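Local coordinates for protein enoyl-CoA hydratase (PDB 1WZ8) that probably catalyses the reversible addition of water to the double bond of enoyl-CoA thioesters, as a hexameric member of the crotonase family, at residues W16-I24 with Y196-A207; G99-V107 with H215-R226. All blocks are in the same frame, centred on the assembly; numbering follows the deposited sequence.

Interaction 1: residues W16-I24 with Y196-A207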
loop_
_atom_site.group_PDB
_atom_site.type_symbol
_atom_site.label_atom_id
_atom_site.label_comp_id
_atom_site.label_asym_id
_atom_site.label_seq_id
_atom_site.Cartn_x
_atom_site.Cartn_y
_atom_site.Cartn_z
ATOM N N TRP A 16 25.111 -24.152 21.078
ATOM C CA TRP A 16 23.857 -24.091 21.823
ATOM C C TRP A 16 24.168 -23.642 23.255
ATOM O O TRP A 16 24.199 -24.461 24.177
ATOM C CB TRP A 16 23.176 -25.468 21.877
ATOM C CG TRP A 16 22.794 -26.064 20.547
ATOM C CD1 TRP A 16 23.519 -26.955 19.805
ATOM C CD2 TRP A 16 21.577 -25.839 19.825
ATOM N NE1 TRP A 16 22.824 -27.305 18.670
ATOM C CE2 TRP A 16 21.629 -26.632 18.657
ATOM C CE3 TRP A 16 20.445 -25.045 20.053
ATOM C CZ2 TRP A 16 20.591 -26.655 17.717
ATOM C CZ3 TRP A 16 19.410 -25.069 19.116
ATOM C CH2 TRP A 16 19.493 -25.870 17.965
ATOM N N PRO A 17 24.403 -22.336 23.463
ATOM C CA PRO A 17 24.710 -21.831 24.805
ATOM C C PRO A 17 23.614 -22.105 25.832
ATOM O O PRO A 17 23.889 -22.239 27.024
ATOM C CB PRO A 17 24.937 -20.337 24.567
ATOM C CG PRO A 17 24.037 -20.042 23.409
ATOM C CD PRO A 17 24.294 -21.226 22.499
ATOM N N ARG A 18 22.372 -22.177 25.361
ATOM C CA ARG A 18 21.219 -22.453 26.214
ATOM C C ARG A 18 20.253 -23.318 25.420
ATOM O O ARG A 18 20.265 -23.299 24.189
ATOM C CB ARG A 18 20.517 -21.152 26.631
ATOM C CG ARG A 18 21.308 -20.284 27.602
ATOM C CD ARG A 18 21.423 -20.930 28.976
ATOM N NE ARG A 18 22.072 -20.046 29.940
ATOM C CZ ARG A 18 23.369 -19.758 29.942
ATOM N NH1 ARG A 18 24.173 -20.288 29.030
ATOM N NH2 ARG A 18 23.863 -18.930 30.853
ATOM N N PRO A 19 19.401 -24.088 26.112
ATOM C CA PRO A 19 18.435 -24.957 25.433
ATOM C C PRO A 19 17.596 -24.220 24.390
ATOM O O PRO A 19 16.933 -23.232 24.704
ATOM C CB PRO A 19 17.576 -25.483 26.584
ATOM C CG PRO A 19 18.540 -25.514 27.730
ATOM C CD PRO A 19 19.272 -24.203 27.576
ATOM N N GLY A 20 17.638 -24.702 23.150
ATOM C CA GLY A 20 16.854 -24.096 22.088
ATOM C C GLY A 20 17.432 -22.834 21.479
ATOM O O GLY A 20 16.877 -22.298 20.522
ATOM N N VAL A 21 18.542 -22.350 22.026
ATOM C CA VAL A 21 19.164 -21.140 21.510
ATOM C C VAL A 21 20.347 -21.465 20.607
ATOM O O VAL A 21 21.402 -21.891 21.080
ATOM C CB VAL A 21 19.666 -20.232 22.654
ATOM C CG1 VAL A 21 20.286 -18.965 22.078
ATOM C CG2 VAL A 21 18.510 -19.887 23.591
ATOM N N LEU A 22 20.168 -21.275 19.306
ATOM C CA LEU A 22 21.252 -21.531 18.373
ATOM C C LEU A 22 22.055 -20.251 18.252
ATOM O O LEU A 22 21.564 -19.239 17.747
ATOM C CB LEU A 22 20.717 -21.942 17.003
ATOM C CG LEU A 22 21.813 -22.165 15.953
ATOM C CD1 LEU A 22 22.781 -23.236 16.438
ATOM C CD2 LEU A 22 21.192 -22.565 14.632
ATOM N N GLU A 23 23.292 -20.295 18.725
ATOM C CA GLU A 23 24.149 -19.126 18.675
ATOM C C GLU A 23 25.055 -19.181 17.456
ATOM O O GLU A 23 25.771 -20.157 17.251
ATOM C CB GLU A 23 25.003 -19.051 19.937
ATOM C CG GLU A 23 25.930 -17.860 19.970
ATOM C CD GLU A 23 26.915 -17.938 21.107
ATOM O OE1 GLU A 23 27.771 -18.847 21.091
ATOM O OE2 GLU A 23 26.832 -17.093 22.017
ATOM N N ILE A 24 25.009 -18.130 16.646
ATOM C CA ILE A 24 25.844 -18.050 15.457
ATOM C C ILE A 24 26.872 -16.946 15.672
ATOM O O ILE A 24 26.517 -15.773 15.785
ATOM C CB ILE A 24 25.018 -17.709 14.198
ATOM C CG1 ILE A 24 23.924 -18.760 13.985
ATOM C CG2 ILE A 24 25.934 -17.657 12.978
ATOM C CD1 ILE A 24 23.100 -18.532 12.722
ATOM N N TYR A 196 26.538 -9.208 25.736
ATOM C CA TYR A 196 26.327 -10.620 25.445
ATOM C C TYR A 196 25.460 -11.294 26.510
ATOM O O TYR A 196 24.536 -12.042 26.189
ATOM C CB TYR A 196 27.658 -11.367 25.330
ATOM C CG TYR A 196 27.461 -12.847 25.099
ATOM C CD1 TYR A 196 26.915 -13.318 23.908
ATOM C CD2 TYR A 196 27.773 -13.776 26.093
ATOM C CE1 TYR A 196 26.681 -14.680 23.710
ATOM C CE2 TYR A 196 27.541 -15.140 25.904
ATOM C CZ TYR A 196 26.996 -15.582 24.711
ATOM O OH TYR A 196 26.760 -16.927 24.521
ATOM N N GLU A 197 25.759 -11.032 27.778
ATOM C CA GLU A 197 24.994 -11.619 28.874
ATOM C C GLU A 197 23.495 -11.336 28.773
ATOM O O GLU A 197 22.675 -12.246 28.928
ATOM C CB GLU A 197 25.525 -11.106 30.217
ATOM C CG GLU A 197 24.656 -11.452 31.412
ATOM C CD GLU A 197 25.264 -10.988 32.722
ATOM O OE1 GLU A 197 26.338 -11.510 33.088
ATOM O OE2 GLU A 197 24.676 -10.101 33.380
ATOM N N LYS A 198 23.138 -10.077 28.525
ATOM C CA LYS A 198 21.732 -9.692 28.416
ATOM C C LYS A 198 21.115 -10.258 27.140
ATOM O O LYS A 198 19.970 -10.699 27.140
ATOM C CB LYS A 198 21.596 -8.165 28.416
ATOM C CG LYS A 198 20.159 -7.652 28.328
ATOM C CD LYS A 198 19.343 -8.039 29.564
ATOM C CE LYS A 198 17.930 -7.471 29.508
ATOM N NZ LYS A 198 17.135 -7.801 30.730
ATOM N N ALA A 199 21.872 -10.237 26.049
ATOM C CA ALA A 199 21.358 -10.765 24.791
ATOM C C ALA A 199 21.032 -12.249 24.942
ATOM O O ALA A 199 20.004 -12.724 24.459
ATOM C CB ALA A 199 22.377 -10.557 23.676
ATOM N N LEU A 200 21.909 -12.983 25.617
ATOM C CA LEU A 200 21.689 -14.410 25.830
ATOM C C LEU A 200 20.448 -14.621 26.699
ATOM O O LEU A 200 19.649 -15.525 26.452
ATOM C CB LEU A 200 22.921 -15.040 26.498
ATOM C CG LEU A 200 22.817 -16.538 26.796
ATOM C CD1 LEU A 200 22.516 -17.298 25.509
ATOM C CD2 LEU A 200 24.108 -17.027 27.435
ATOM N N GLU A 201 20.286 -13.778 27.713
ATOM C CA GLU A 201 19.133 -13.864 28.605
ATOM C C GLU A 201 17.841 -13.676 27.800
ATOM O O GLU A 201 16.840 -14.382 28.006
ATOM C CB GLU A 201 19.234 -12.783 29.682
ATOM C CG GLU A 201 18.071 -12.770 30.666
ATOM C CD GLU A 201 18.072 -11.531 31.543
ATOM O OE1 GLU A 201 19.093 -11.273 32.218
ATOM O OE2 GLU A 201 17.049 -10.814 31.555
ATOM N N VAL A 202 17.867 -12.709 26.889
ATOM C CA VAL A 202 16.714 -12.429 26.043
ATOM C C VAL A 202 16.435 -13.637 25.154
ATOM O O VAL A 202 15.296 -14.094 25.040
ATOM C CB VAL A 202 16.970 -11.182 25.157
ATOM C CG1 VAL A 202 15.821 -10.991 24.176
ATOM C CG2 VAL A 202 17.113 -9.943 26.037
ATOM N N ALA A 203 17.485 -14.159 24.530
ATOM C CA ALA A 203 17.338 -15.312 23.648
ATOM C C ALA A 203 16.780 -16.507 24.407
ATOM O O ALA A 203 15.895 -17.206 23.914
ATOM C CB ALA A 203 18.680 -15.670 23.023
ATOM N N GLU A 204 17.295 -16.746 25.609
ATOM C CA GLU A 204 16.819 -17.873 26.397
ATOM C C GLU A 204 15.334 -17.713 26.703
ATOM O O GLU A 204 14.569 -18.671 26.573
ATOM C CB GLU A 204 17.615 -18.001 27.698
ATOM C CG GLU A 204 17.245 -19.232 28.515
ATOM C CD GLU A 204 18.207 -19.491 29.658
ATOM O OE1 GLU A 204 18.040 -20.513 30.353
ATOM O OE2 GLU A 204 19.130 -18.677 29.859
ATOM N N ARG A 205 14.930 -16.504 27.099
ATOM C CA ARG A 205 13.529 -16.224 27.411
ATOM C C ARG A 205 12.643 -16.509 26.206
ATOM O O ARG A 205 11.543 -17.044 26.348
ATOM C CB ARG A 205 13.331 -14.762 27.835
ATOM C CG ARG A 205 13.733 -14.449 29.272
ATOM C CD ARG A 205 13.434 -12.987 29.616
ATOM N NE ARG A 205 12.004 -12.681 29.592
ATOM C CZ ARG A 205 11.504 -11.450 29.635
ATOM N NH1 ARG A 205 12.315 -10.403 29.702
ATOM N NH2 ARG A 205 10.192 -11.261 29.608
ATOM N N LEU A 206 13.116 -16.133 25.023
ATOM C CA LEU A 206 12.363 -16.372 23.800
ATOM C C LEU A 206 12.254 -17.872 23.538
ATOM O O LEU A 206 11.212 -18.355 23.101
ATOM C CB LEU A 206 13.045 -15.686 22.619
ATOM C CG LEU A 206 12.955 -14.157 22.626
ATOM C CD1 LEU A 206 13.963 -13.576 21.653
ATOM C CD2 LEU A 206 11.540 -13.728 22.265
ATOM N N ALA A 207 13.330 -18.606 23.813
ATOM C CA ALA A 207 13.329 -20.052 23.606
ATOM C C ALA A 207 12.365 -20.722 24.583
ATOM O O ALA A 207 11.920 -21.842 24.358
ATOM C CB ALA A 207 14.740 -20.616 23.789
#
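Leu-200 lies under the guanidinium of Arg-18, its CD2 3.5 Å from that plane and offset toward the rim, while its other methyl, CD1, packs 3.8 Å from CG of Pro-17. A branched leucine suits this place because its two methyls serve two neighbours at once. The arginine chain bends at chi2 (-69°), which turns the chain back over Leu-200 and brings NE within 3.2 Å of Glu-204 OE2 in a salt bridge. Guanidinium and carboxylate stand nearly perpendicular, 83° apart, so this is not the flat two-pronged pairing. NH1 meanwhile turns back to Pro-17 O, at 2.8 Å and within the guanidinium plane, and this bond helps fix the rotation of the group.

Val-21 divides its branches: CG1 meets Ala-203 CB and CG2 meets Ala-207 CB. Small alanines let the helix come close here, and the backbones are nearest at Gly-20, third residue of the type II turn from Arg-18 to Val-21, which readily takes the positive phi needed there. Farther along, Glu-23 reaches out extended, and its OE2 accepts a short 2.5 Å hydrogen bond from Tyr-196 OH, on the syn side but 28° out of the carboxylate plane.

The contact thus packs helix 195-207 roughly antiparallel to strand 21-26, against the turn that joins it to strand 12-18, at one margin of the six-stranded sheet; the same helix also covers strands 57-62 and 107-111.

Interaction 2: residues G99-V107 with H215-R226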
loop_
_atom_site.group_PDB
_atom_site.type_symbol
_atom_site.label_atom_id
_atom_site.label_comp_id
_atom_site.label_asym_id
_atom_site.label_seq_id
_atom_site.Cartn_x
_atom_site.Cartn_y
_atom_site.Cartn_z
ATOM N N GLY A 99 16.581 -12.378 5.189
ATOM C CA GLY A 99 16.858 -13.671 5.782
ATOM C C GLY A 99 16.352 -13.724 7.209
ATOM O O GLY A 99 15.536 -14.578 7.554
ATOM N N PRO A 100 16.831 -12.821 8.072
ATOM C CA PRO A 100 16.394 -12.794 9.468
ATOM C C PRO A 100 14.892 -12.501 9.578
ATOM O O PRO A 100 14.187 -13.118 10.381
ATOM C CB PRO A 100 17.242 -11.679 10.069
ATOM C CG PRO A 100 18.490 -11.716 9.239
ATOM C CD PRO A 100 17.948 -11.884 7.852
ATOM N N LEU A 101 14.408 -11.569 8.761
ATOM C CA LEU A 101 12.995 -11.198 8.792
ATOM C C LEU A 101 12.069 -12.348 8.453
ATOM O O LEU A 101 11.002 -12.486 9.051
ATOM C CB LEU A 101 12.700 -10.039 7.833
ATOM C CG LEU A 101 13.144 -8.622 8.198
ATOM C CD1 LEU A 101 12.481 -7.642 7.231
ATOM C CD2 LEU A 101 12.740 -8.288 9.627
ATOM N N ASN A 102 12.468 -13.171 7.490
ATOM C CA ASN A 102 11.630 -14.292 7.097
ATOM C C ASN A 102 11.939 -15.606 7.808
ATOM O O ASN A 102 11.267 -16.611 7.574
ATOM C CB ASN A 102 11.664 -14.468 5.576
ATOM C CG ASN A 102 10.933 -13.348 4.852
ATOM O OD1 ASN A 102 9.839 -12.952 5.251
ATOM N ND2 ASN A 102 11.532 -12.834 3.785
ATOM N N PHE A 103 12.950 -15.606 8.673
ATOM C CA PHE A 103 13.271 -16.809 9.427
ATOM C C PHE A 103 12.118 -16.941 10.421
ATOM O O PHE A 103 11.696 -15.953 11.007
ATOM C CB PHE A 103 14.592 -16.649 10.174
ATOM C CG PHE A 103 15.058 -17.908 10.835
ATOM C CD1 PHE A 103 15.387 -19.022 10.069
ATOM C CD2 PHE A 103 15.124 -18.000 12.219
ATOM C CE1 PHE A 103 15.772 -20.216 10.674
ATOM C CE2 PHE A 103 15.511 -19.191 12.837
ATOM C CZ PHE A 103 15.832 -20.301 12.064
ATOM N N PRO A 104 11.594 -18.162 10.625
ATOM C CA PRO A 104 10.474 -18.338 11.561
ATOM C C PRO A 104 10.697 -18.083 13.049
ATOM O O PRO A 104 9.762 -17.688 13.754
ATOM C CB PRO A 104 10.016 -19.769 11.285
ATOM C CG PRO A 104 11.288 -20.449 10.865
ATOM C CD PRO A 104 11.919 -19.431 9.949
ATOM N N ARG A 105 11.914 -18.306 13.535
ATOM C CA ARG A 105 12.200 -18.107 14.953
ATOM C C ARG A 105 12.751 -16.715 15.258
ATOM O O ARG A 105 13.340 -16.061 14.395
ATOM C CB ARG A 105 13.206 -19.157 15.444
ATOM C CG ARG A 105 12.939 -20.558 14.936
ATOM C CD ARG A 105 11.510 -20.979 15.220
ATOM N NE ARG A 105 11.124 -22.135 14.420
ATOM C CZ ARG A 105 9.874 -22.564 14.292
ATOM N NH1 ARG A 105 8.889 -21.929 14.917
ATOM N NH2 ARG A 105 9.605 -23.614 13.527
ATOM N N PRO A 106 12.548 -16.240 16.495
ATOM C CA PRO A 106 13.041 -14.921 16.897
ATOM C C PRO A 106 14.559 -14.892 16.811
ATOM O O PRO A 106 15.222 -15.877 17.137
ATOM C CB PRO A 106 12.550 -14.791 18.338
ATOM C CG PRO A 106 11.273 -15.590 18.323
ATOM C CD PRO A 106 11.685 -16.819 17.540
ATOM N N VAL A 107 15.095 -13.760 16.367
ATOM C CA VAL A 107 16.535 -13.579 16.229
ATOM C C VAL A 107 16.970 -12.427 17.122
ATOM O O VAL A 107 16.382 -11.350 17.086
ATOM C CB VAL A 107 16.914 -13.256 14.761
ATOM C CG1 VAL A 107 18.420 -13.007 14.643
ATOM C CG2 VAL A 107 16.487 -14.398 13.853
ATOM N N HIS A 215 6.312 -17.467 16.301
ATOM C CA HIS A 215 6.501 -17.483 14.856
ATOM C C HIS A 215 5.411 -16.636 14.199
ATOM O O HIS A 215 5.695 -15.759 13.381
ATOM C CB HIS A 215 6.429 -18.923 14.333
ATOM C CG HIS A 215 6.388 -19.025 12.839
ATOM N ND1 HIS A 215 6.984 -18.096 12.016
ATOM C CD2 HIS A 215 5.821 -19.943 12.020
ATOM C CE1 HIS A 215 6.791 -18.436 10.755
ATOM N NE2 HIS A 215 6.088 -19.555 10.731
ATOM N N HIS A 216 4.164 -16.892 14.572
ATOM C CA HIS A 216 3.044 -16.155 14.003
ATOM C C HIS A 216 3.045 -14.664 14.327
ATOM O O HIS A 216 2.690 -13.844 13.478
ATOM C CB HIS A 216 1.731 -16.803 14.440
ATOM C CG HIS A 216 1.527 -18.167 13.855
ATOM N ND1 HIS A 216 0.431 -18.949 14.143
ATOM C CD2 HIS A 216 2.275 -18.875 12.976
ATOM C CE1 HIS A 216 0.511 -20.080 13.465
ATOM N NE2 HIS A 216 1.619 -20.062 12.749
ATOM N N THR A 217 3.450 -14.307 15.544
ATOM C CA THR A 217 3.487 -12.902 15.930
ATOM C C THR A 217 4.593 -12.186 15.156
ATOM O O THR A 217 4.393 -11.075 14.655
ATOM C CB THR A 217 3.727 -12.740 17.453
ATOM O OG1 THR A 217 2.681 -13.407 18.171
ATOM C CG2 THR A 217 3.720 -11.272 17.842
ATOM N N LYS A 218 5.763 -12.817 15.071
ATOM C CA LYS A 218 6.877 -12.232 14.339
ATOM C C LYS A 218 6.484 -12.066 12.881
ATOM O O LYS A 218 6.684 -11.007 12.290
ATOM C CB LYS A 218 8.128 -13.119 14.421
ATOM C CG LYS A 218 9.192 -12.759 13.381
ATOM C CD LYS A 218 10.478 -13.547 13.561
ATOM C CE LYS A 218 11.470 -13.210 12.453
ATOM N NZ LYS A 218 12.816 -13.774 12.700
ATOM N N HIS A 219 5.915 -13.119 12.310
ATOM C CA HIS A 219 5.509 -13.099 10.912
ATOM C C HIS A 219 4.523 -11.978 10.611
ATOM O O HIS A 219 4.692 -11.241 9.645
ATOM C CB HIS A 219 4.882 -14.439 10.523
ATOM C CG HIS A 219 4.476 -14.513 9.084
ATOM N ND1 HIS A 219 5.391 -14.599 8.058
ATOM C CD2 HIS A 219 3.257 -14.485 8.500
ATOM C CE1 HIS A 219 4.752 -14.622 6.902
ATOM N NE2 HIS A 219 3.456 -14.554 7.143
ATOM N N ALA A 220 3.489 -11.861 11.439
ATOM C CA ALA A 220 2.476 -10.836 11.244
ATOM C C ALA A 220 3.059 -9.431 11.375
ATOM O O ALA A 220 2.744 -8.550 10.576
ATOM C CB ALA A 220 1.336 -11.031 12.238
ATOM N N LEU A 221 3.901 -9.211 12.382
ATOM C CA LEU A 221 4.512 -7.897 12.551
ATOM C C LEU A 221 5.412 -7.559 11.367
ATOM O O LEU A 221 5.414 -6.423 10.887
ATOM C CB LEU A 221 5.341 -7.837 13.840
ATOM C CG LEU A 221 4.623 -7.741 15.191
ATOM C CD1 LEU A 221 5.647 -7.913 16.305
ATOM C CD2 LEU A 221 3.920 -6.395 15.329
ATOM N N ASN A 222 6.167 -8.544 10.885
ATOM C CA ASN A 222 7.083 -8.293 9.780
ATOM C C ASN A 222 6.421 -7.909 8.463
ATOM O O ASN A 222 7.086 -7.424 7.553
ATOM C CB ASN A 222 8.045 -9.473 9.600
ATOM C CG ASN A 222 9.192 -9.429 10.592
ATOM O OD1 ASN A 222 9.388 -8.425 11.275
ATOM N ND2 ASN A 222 9.963 -10.507 10.666
ATOM N N HIS A 223 5.110 -8.110 8.356
ATOM C CA HIS A 223 4.412 -7.707 7.144
ATOM C C HIS A 223 4.464 -6.180 7.036
ATOM O O HIS A 223 4.230 -5.619 5.962
ATOM C CB HIS A 223 2.954 -8.179 7.151
ATOM C CG HIS A 223 2.755 -9.533 6.541
ATOM N ND1 HIS A 223 3.248 -9.867 5.297
ATOM C CD2 HIS A 223 2.092 -10.625 6.989
ATOM C CE1 HIS A 223 2.895 -11.108 5.005
ATOM N NE2 HIS A 223 2.193 -11.589 6.015
ATOM N N TRP A 224 4.748 -5.501 8.146
ATOM C CA TRP A 224 4.855 -4.049 8.089
ATOM C C TRP A 224 6.073 -3.708 7.244
ATOM O O TRP A 224 6.040 -2.787 6.433
ATOM C CB TRP A 224 5.005 -3.434 9.481
ATOM C CG TRP A 224 3.702 -3.265 10.197
ATOM C CD1 TRP A 224 2.999 -4.228 10.863
ATOM C CD2 TRP A 224 2.927 -2.064 10.291
ATOM N NE1 TRP A 224 1.836 -3.702 11.365
ATOM C CE2 TRP A 224 1.763 -2.376 11.029
ATOM C CE3 TRP A 224 3.100 -0.755 9.822
ATOM C CZ2 TRP A 224 0.776 -1.426 11.311
ATOM C CZ3 TRP A 224 2.115 0.196 10.104
ATOM C CH2 TRP A 224 0.969 -0.149 10.843
ATOM N N TYR A 225 7.153 -4.458 7.432
ATOM C CA TYR A 225 8.359 -4.226 6.652
ATOM C C TYR A 225 8.164 -4.718 5.216
ATOM O O TYR A 225 8.553 -4.045 4.269
ATOM C CB TYR A 225 9.554 -4.961 7.262
ATOM C CG TYR A 225 10.093 -4.367 8.543
ATOM C CD1 TYR A 225 10.357 -3.002 8.647
ATOM C CD2 TYR A 225 10.405 -5.185 9.634
ATOM C CE1 TYR A 225 10.925 -2.463 9.800
ATOM C CE2 TYR A 225 10.972 -4.658 10.789
ATOM C CZ TYR A 225 11.232 -3.300 10.864
ATOM O OH TYR A 225 11.828 -2.781 11.986
ATOM N N ARG A 226 7.555 -5.887 5.065
ATOM C CA ARG A 226 7.346 -6.462 3.745
ATOM C C ARG A 226 6.556 -5.546 2.818
ATOM O O ARG A 226 6.788 -5.541 1.611
ATOM C CB ARG A 226 6.652 -7.823 3.852
ATOM C CG ARG A 226 7.449 -8.863 4.636
ATOM C CD ARG A 226 6.868 -10.267 4.461
ATOM N NE ARG A 226 7.538 -11.244 5.315
ATOM C CZ ARG A 226 7.079 -11.645 6.496
ATOM N NH1 ARG A 226 5.935 -11.160 6.966
ATOM N NH2 ARG A 226 7.767 -12.522 7.216
HETATM O O HOH W 1 8.217 -15.638 12.125
#
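Lys-218 sends a fully extended chain toward the last turn of helix 83-102 and the bend that follows, where its ammonium group donates hydrogen bonds to two backbone carbonyls, Pro-100 O at 2.8 Å and Arg-105 O at 2.9 Å, and a weak one to Phe-103 O. With CG anti to the backbone N (chi1 164°) and every later torsion also near 180°, the long side chain carries the ammonium from helix 211-226 to the carbonyls. Asp-127 completes the site with a salt bridge to NZ.

Two further polar groups hold the helix end. Asn-222 ND2 donates to Leu-101 O at 2.8 Å, on a lone pair in the carbonyl plane, though the bond is bent, 130° at the hydrogen; its OD1 is taken by Lys-166 of a second subunit. Arg-226 grips Asn-102 OD1 side-on with NE and NH2, both 2.9 Å away; amide and guanidinium are nearly coplanar, 9° apart. A water lies between Pro-104 O, His-215 O and His-215 ND1.

Among apolar contacts, Pro-104 CB sits over a face of the His-215 ring in a CH-pi contact, 3.7 Å from the centroid. Leu-101 sets its methyls against Tyr-225.

Carbonyls in a helix's last turn generally lack in-helix N-H partners, and those of the loop beyond have no helix to serve them; Lys-218 and Asn-222 supply donors to several. The lysine's buried charge is probably balanced by Asp-127.

Both contacts set consecutive helices, 195-207 and 211-226, against earlier parts of the chain, but they differ in depth and chemistry. Interaction 1 is partly buried at the hairpin margin of the sheet: methyl packing lies inward, with charged and hydroxyl groups linking side chain to side chain. Interaction 2 is largely buried, and its polar side chains mainly bind backbone carbonyls of the helix end and of the bend that leads into strand 107-111. The two meet where Leu-206 CD1 packs 3.8 Å from Pro-106 CB, although their centres are about 18 Å apart. Both touch a second subunit, and interaction 2 also reaches a third, so it sits where three subunits meet.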